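Local atomic coordinates of giding protein-mglB (Thermus thermophilus, PDB entry 1J3W), a protein that probably acts as a molecular adaptor and guanine-nucleotide exchange factor of the Roadblock/LC7 family, named for a role in gliding motility. Residues B[15-27]-B[118-132]. Sequence-based numbering, arbitrary orientation.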
loop_
_atom_site.group_PDB
_atom_site.type_symbol
_atom_site.label_atom_id
_atom_site.label_comp_id
_atom_site.label_asym_id
_atom_site.label_seq_id
_atom_site.Cartn_x
_atom_site.Cartn_y
_atom_site.Cartn_z
ATOM N N ARG B 15 3.076 -28.549 15.545
ATOM C CA ARG B 15 3.666 -28.917 14.267
ATOM C C ARG B 15 4.220 -27.665 13.590
ATOM O O ARG B 15 5.302 -27.693 13.004
ATOM C CB ARG B 15 2.626 -29.590 13.369
ATOM C CG ARG B 15 2.083 -30.910 13.913
ATOM C CD ARG B 15 3.175 -31.964 14.085
ATOM N NE ARG B 15 3.948 -31.804 15.318
ATOM C CZ ARG B 15 3.468 -32.010 16.542
ATOM N NH1 ARG B 15 2.206 -32.383 16.715
ATOM N NH2 ARG B 15 4.253 -31.849 17.598
ATOM N N ALA B 16 3.480 -26.564 13.688
ATOM C CA ALA B 16 3.908 -25.304 13.080
ATOM C C ALA B 16 5.177 -24.793 13.747
ATOM O O ALA B 16 6.123 -24.379 13.073
ATOM C CB ALA B 16 2.803 -24.261 13.203
ATOM N N VAL B 17 5.196 -24.813 15.073
ATOM C CA VAL B 17 6.364 -24.354 15.810
ATOM C C VAL B 17 7.599 -25.177 15.450
ATOM O O VAL B 17 8.695 -24.631 15.308
ATOM C CB VAL B 17 6.113 -24.424 17.327
ATOM C CG1 VAL B 17 7.425 -24.364 18.080
ATOM C CG2 VAL B 17 5.214 -23.270 17.741
ATOM N N GLU B 18 7.426 -26.487 15.307
ATOM C CA GLU B 18 8.539 -27.352 14.945
ATOM C C GLU B 18 9.110 -26.932 13.592
ATOM O O GLU B 18 10.330 -26.891 13.415
ATOM C CB GLU B 18 8.078 -28.811 14.919
ATOM C CG GLU B 18 8.123 -29.463 16.294
ATOM C CD GLU B 18 7.181 -30.641 16.421
ATOM O OE1 GLU B 18 6.934 -31.317 15.399
ATOM O OE2 GLU B 18 6.698 -30.896 17.548
ATOM N N VAL B 19 8.235 -26.608 12.644
ATOM C CA VAL B 19 8.692 -26.166 11.333
ATOM C C VAL B 19 9.493 -24.874 11.490
ATOM O O VAL B 19 10.572 -24.730 10.912
ATOM C CB VAL B 19 7.516 -25.899 10.369
ATOM C CG1 VAL B 19 8.039 -25.287 9.073
ATOM C CG2 VAL B 19 6.779 -27.200 10.066
ATOM N N LEU B 20 8.978 -23.940 12.284
ATOM C CA LEU B 20 9.674 -22.669 12.474
ATOM C C LEU B 20 11.044 -22.860 13.104
ATOM O O LEU B 20 12.020 -22.252 12.662
ATOM C CB LEU B 20 8.836 -21.710 13.328
ATOM C CG LEU B 20 7.489 -21.275 12.738
ATOM C CD1 LEU B 20 6.799 -20.351 13.717
ATOM C CD2 LEU B 20 7.684 -20.573 11.398
ATOM N N GLU B 21 11.121 -23.705 14.128
ATOM C CA GLU B 21 12.385 -23.968 14.803
ATOM C C GLU B 21 13.403 -24.606 13.864
ATOM O O GLU B 21 14.570 -24.204 13.830
ATOM C CB GLU B 21 12.154 -24.877 16.014
ATOM C CG GLU B 21 11.403 -24.192 17.143
ATOM C CD GLU B 21 10.969 -25.149 18.234
ATOM O OE1 GLU B 21 10.565 -24.667 19.314
ATOM O OE2 GLU B 21 11.021 -26.378 18.014
ATOM N N GLU B 22 12.961 -25.601 13.105
ATOM C CA GLU B 22 13.840 -26.287 12.166
ATOM C C GLU B 22 14.319 -25.324 11.085
ATOM O O GLU B 22 15.482 -25.353 10.682
ATOM C CB GLU B 22 13.102 -27.463 11.520
ATOM C CG GLU B 22 12.712 -28.554 12.509
ATOM C CD GLU B 22 11.796 -29.595 11.896
ATOM O OE1 GLU B 22 11.437 -30.563 12.602
ATOM O OE2 GLU B 22 11.430 -29.446 10.710
ATOM N N THR B 23 13.422 -24.458 10.624
ATOM C CA THR B 23 13.771 -23.503 9.579
ATOM C C THR B 23 14.845 -22.524 10.062
ATOM O O THR B 23 15.745 -22.160 9.305
ATOM C CB THR B 23 12.515 -22.760 9.098
ATOM O OG1 THR B 23 11.570 -23.727 8.611
ATOM C CG2 THR B 23 12.849 -21.806 7.955
ATOM N N LEU B 24 14.761 -22.104 11.321
ATOM C CA LEU B 24 15.776 -21.200 11.857
ATOM C C LEU B 24 17.134 -21.899 11.843
ATOM O O LEU B 24 18.138 -21.309 11.449
ATOM C CB LEU B 24 15.425 -20.779 13.286
ATOM C CG LEU B 24 14.243 -19.816 13.421
ATOM C CD1 LEU B 24 13.871 -19.684 14.882
ATOM C CD2 LEU B 24 14.609 -18.449 12.838
ATOM N N ARG B 25 17.166 -23.156 12.270
ATOM C CA ARG B 25 18.416 -23.907 12.292
ATOM C C ARG B 25 19.010 -24.126 10.899
ATOM O O ARG B 25 20.222 -24.000 10.705
ATOM C CB ARG B 25 18.205 -25.261 12.980
ATOM C CG ARG B 25 18.003 -25.166 14.484
ATOM C CD ARG B 25 18.071 -26.539 15.143
ATOM N NE ARG B 25 16.861 -27.334 14.937
ATOM C CZ ARG B 25 15.701 -27.103 15.548
ATOM N NH1 ARG B 25 15.587 -26.099 16.406
ATOM N NH2 ARG B 25 14.657 -27.883 15.304
ATOM N N GLU B 26 18.157 -24.443 9.931
ATOM C CA GLU B 26 18.612 -24.698 8.567
ATOM C C GLU B 26 19.041 -23.461 7.790
ATOM O O GLU B 26 19.909 -23.538 6.923
ATOM C CB GLU B 26 17.507 -25.403 7.766
ATOM C CG GLU B 26 17.129 -26.780 8.279
ATOM C CD GLU B 26 18.050 -27.873 7.777
ATOM O OE1 GLU B 26 19.103 -27.557 7.184
ATOM O OE2 GLU B 26 17.713 -29.060 7.978
ATOM N N THR B 27 18.432 -22.324 8.105
ATOM C CA THR B 27 18.710 -21.086 7.381
ATOM C C THR B 27 19.695 -20.127 8.019
ATOM O O THR B 27 20.371 -19.378 7.315
ATOM C CB THR B 27 17.420 -20.266 7.156
ATOM O OG1 THR B 27 16.873 -19.878 8.427
ATOM C CG2 THR B 27 16.395 -21.070 6.377
ATOM N N VAL B 118 18.093 -19.552 2.956
ATOM C CA VAL B 118 16.846 -18.917 3.355
ATOM C C VAL B 118 15.720 -19.264 2.383
ATOM O O VAL B 118 14.626 -19.649 2.796
ATOM C CB VAL B 118 17.009 -17.375 3.419
ATOM C CG1 VAL B 118 15.654 -16.708 3.602
ATOM C CG2 VAL B 118 17.934 -16.999 4.572
ATOM N N LYS B 119 15.995 -19.145 1.091
ATOM C CA LYS B 119 14.978 -19.426 0.087
ATOM C C LYS B 119 14.650 -20.905 -0.049
ATOM O O LYS B 119 13.484 -21.277 -0.220
ATOM C CB LYS B 119 15.409 -18.849 -1.258
ATOM C CG LYS B 119 15.668 -17.349 -1.181
ATOM C CD LYS B 119 15.755 -16.711 -2.550
ATOM C CE LYS B 119 14.395 -16.676 -3.225
ATOM N NZ LYS B 119 14.481 -16.044 -4.565
ATOM N N LEU B 120 15.674 -21.748 0.035
ATOM C CA LEU B 120 15.482 -23.191 -0.073
ATOM C C LEU B 120 14.619 -23.712 1.072
ATOM O O LEU B 120 13.547 -24.279 0.859
ATOM C CB LEU B 120 16.840 -23.902 -0.050
ATOM C CG LEU B 120 16.815 -25.433 -0.020
ATOM C CD1 LEU B 120 16.160 -25.945 -1.278
ATOM C CD2 LEU B 120 18.232 -25.978 0.102
ATOM N N HIS B 121 15.084 -23.502 2.296
ATOM C CA HIS B 121 14.354 -23.985 3.458
ATOM C C HIS B 121 13.116 -23.152 3.760
ATOM O O HIS B 121 12.162 -23.642 4.367
ATOM C CB HIS B 121 15.312 -24.063 4.646
ATOM C CG HIS B 121 16.446 -25.014 4.418
ATOM N ND1 HIS B 121 16.289 -26.382 4.479
ATOM C CD2 HIS B 121 17.730 -24.799 4.045
ATOM C CE1 HIS B 121 17.428 -26.968 4.153
ATOM N NE2 HIS B 121 18.318 -26.030 3.883
ATOM N N GLY B 122 13.128 -21.892 3.329
ATOM C CA GLY B 122 11.968 -21.043 3.521
ATOM C C GLY B 122 10.818 -21.580 2.681
ATOM O O GLY B 122 9.681 -21.623 3.133
ATOM N N LYS B 123 11.115 -21.999 1.452
ATOM C CA LYS B 123 10.081 -22.549 0.575
ATOM C C LYS B 123 9.541 -23.859 1.156
ATOM O O LYS B 123 8.335 -24.115 1.136
ATOM C CB LYS B 123 10.653 -22.785 -0.829
ATOM C CG LYS B 123 9.673 -23.420 -1.804
ATOM C CD LYS B 123 8.413 -22.582 -1.974
ATOM C CE LYS B 123 8.711 -21.240 -2.626
ATOM N NZ LYS B 123 7.472 -20.429 -2.798
ATOM N N ARG B 124 10.433 -24.695 1.675
ATOM C CA ARG B 124 9.986 -25.950 2.259
ATOM C C ARG B 124 9.095 -25.670 3.463
ATOM O O ARG B 124 8.087 -26.344 3.682
ATOM C CB ARG B 124 11.182 -26.798 2.680
ATOM C CG ARG B 124 11.994 -27.326 1.513
ATOM C CD ARG B 124 13.199 -28.104 1.992
ATOM N NE ARG B 124 13.910 -28.715 0.875
ATOM C CZ ARG B 124 15.058 -29.371 0.995
ATOM N NH1 ARG B 124 15.627 -29.503 2.185
ATOM N NH2 ARG B 124 15.641 -29.893 -0.080
ATOM N N ALA B 125 9.460 -24.659 4.242
ATOM C CA ALA B 125 8.680 -24.315 5.418
ATOM C C ALA B 125 7.294 -23.803 5.052
ATOM O O ALA B 125 6.302 -24.192 5.670
ATOM C CB ALA B 125 9.415 -23.273 6.246
ATOM N N SER B 126 7.219 -22.934 4.049
ATOM C CA SER B 126 5.926 -22.387 3.668
ATOM C C SER B 126 4.980 -23.486 3.203
ATOM O O SER B 126 3.791 -23.444 3.505
ATOM C CB SER B 126 6.082 -21.311 2.585
ATOM O OG SER B 126 6.592 -21.846 1.380
ATOM N N GLU B 127 5.498 -24.473 2.480
ATOM C CA GLU B 127 4.637 -25.561 2.030
ATOM C C GLU B 127 4.172 -26.406 3.208
ATOM O O GLU B 127 3.007 -26.808 3.278
ATOM C CB GLU B 127 5.351 -26.471 1.037
ATOM C CG GLU B 127 4.508 -27.695 0.715
ATOM C CD GLU B 127 5.210 -28.685 -0.171
ATOM O OE1 GLU B 127 6.321 -29.126 0.193
ATOM O OE2 GLU B 127 4.640 -29.029 -1.229
ATOM N N ALA B 128 5.085 -26.688 4.132
ATOM C CA ALA B 128 4.738 -27.487 5.299
ATOM C C ALA B 128 3.679 -26.770 6.126
ATOM O O ALA B 128 2.729 -27.383 6.610
ATOM C CB ALA B 128 5.973 -27.745 6.143
ATOM N N LEU B 129 3.842 -25.459 6.281
ATOM C CA LEU B 129 2.897 -24.673 7.056
ATOM C C LEU B 129 1.556 -24.545 6.348
ATOM O O LEU B 129 0.519 -24.434 6.999
ATOM C CB LEU B 129 3.488 -23.290 7.348
ATOM C CG LEU B 129 4.660 -23.339 8.332
ATOM C CD1 LEU B 129 5.495 -22.072 8.227
ATOM C CD2 LEU B 129 4.130 -23.521 9.745
ATOM N N ALA B 130 1.580 -24.564 5.019
ATOM C CA ALA B 130 0.349 -24.472 4.243
ATOM C C ALA B 130 -0.515 -25.688 4.568
ATOM O O ALA B 130 -1.726 -25.569 4.757
ATOM C CB ALA B 130 0.665 -24.434 2.756
ATOM N N ARG B 131 0.116 -26.856 4.644
ATOM C CA ARG B 131 -0.603 -28.088 4.953
ATOM C C ARG B 131 -1.139 -28.089 6.380
ATOM O O ARG B 131 -2.257 -28.541 6.634
ATOM C CB ARG B 131 0.304 -29.304 4.751
ATOM C CG ARG B 131 0.663 -29.580 3.303
ATOM C CD ARG B 131 1.114 -31.022 3.120
ATOM N NE ARG B 131 1.332 -31.355 1.714
ATOM C CZ ARG B 131 1.527 -32.588 1.257
ATOM N NH1 ARG B 131 1.534 -33.617 2.096
ATOM N NH2 ARG B 131 1.717 -32.794 -0.038
ATOM N N ILE B 132 -0.340 -27.579 7.309
ATOM C CA ILE B 132 -0.734 -27.517 8.712
ATOM C C ILE B 132 -1.899 -26.550 8.915
ATOM O O ILE B 132 -2.853 -26.852 9.636
ATOM C CB ILE B 132 0.448 -27.061 9.596
ATOM C CG1 ILE B 132 1.586 -28.078 9.503
ATOM C CG2 ILE B 132 -0.006 -26.895 11.039
ATOM C CD1 ILE B 132 2.859 -27.642 10.207
HETATM O O HOH W 1 12.546 -25.400 6.562
#
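Val19 and Ala125 face each other where helix segments 15-27 and 118-132 run nearly antiparallel, their N-to-C directions 168° apart and their axes approaching to 9.1 Å. Val19 is the knob of a knobs-into-holes fit, set among Ala125, Ala128, Leu129 and Ile132. Its CG1, anti to the backbone N (chi1 173°), lies 3.7 Å from Ala125 CB, while CG2 meets Ala128 CB and the CD1 tip of Ile132. The two alanines suit this hole because a single methyl lets a branched residue in without pushing the helices apart. On one flank, Leu129 sets CD2 3.8 Å from Ala16 CB and crosses Leu20 at about a right angle. The same Ile132 CD1 rests against the backbone of Arg15 and Ala16, whereas the Arg15 guanidinium turns away to grip Glu18 side-on.

No direct hydrogen bond joins the two segments. Thr23 OG1 instead donates to Val19 O (2.7 Å) and accepts from a water that also donates to His121 O, so the hydroxyl both donates and accepts, and the water links the two segments. Farther along, Glu26 lies over one face of the His121 imidazole: CB is 3.6 Å from the ring centroid in a CH-pi contact, and the bent chain brings the carboxylate over the ring, the planes 13° apart. Leu120 CG covers the opposite face. Were His121 an alanine, the ring would be gone and Glu26 would probably lose its flat partner, its carboxylate freer to turn. Threonine suits position 27 because its methyl CG2 packs 3.6 Å from His121 CB while its hydroxyl donates to Thr23 O.

The pair forms one helical layer against the antiparallel sheet of the Roadblock/LC7 fold: Leu20, Ala125 and Leu129 all rest on Leu105 of strand 103-109, Thr23 touches Leu107, and Leu20 and Leu129 also reach strand 31-36.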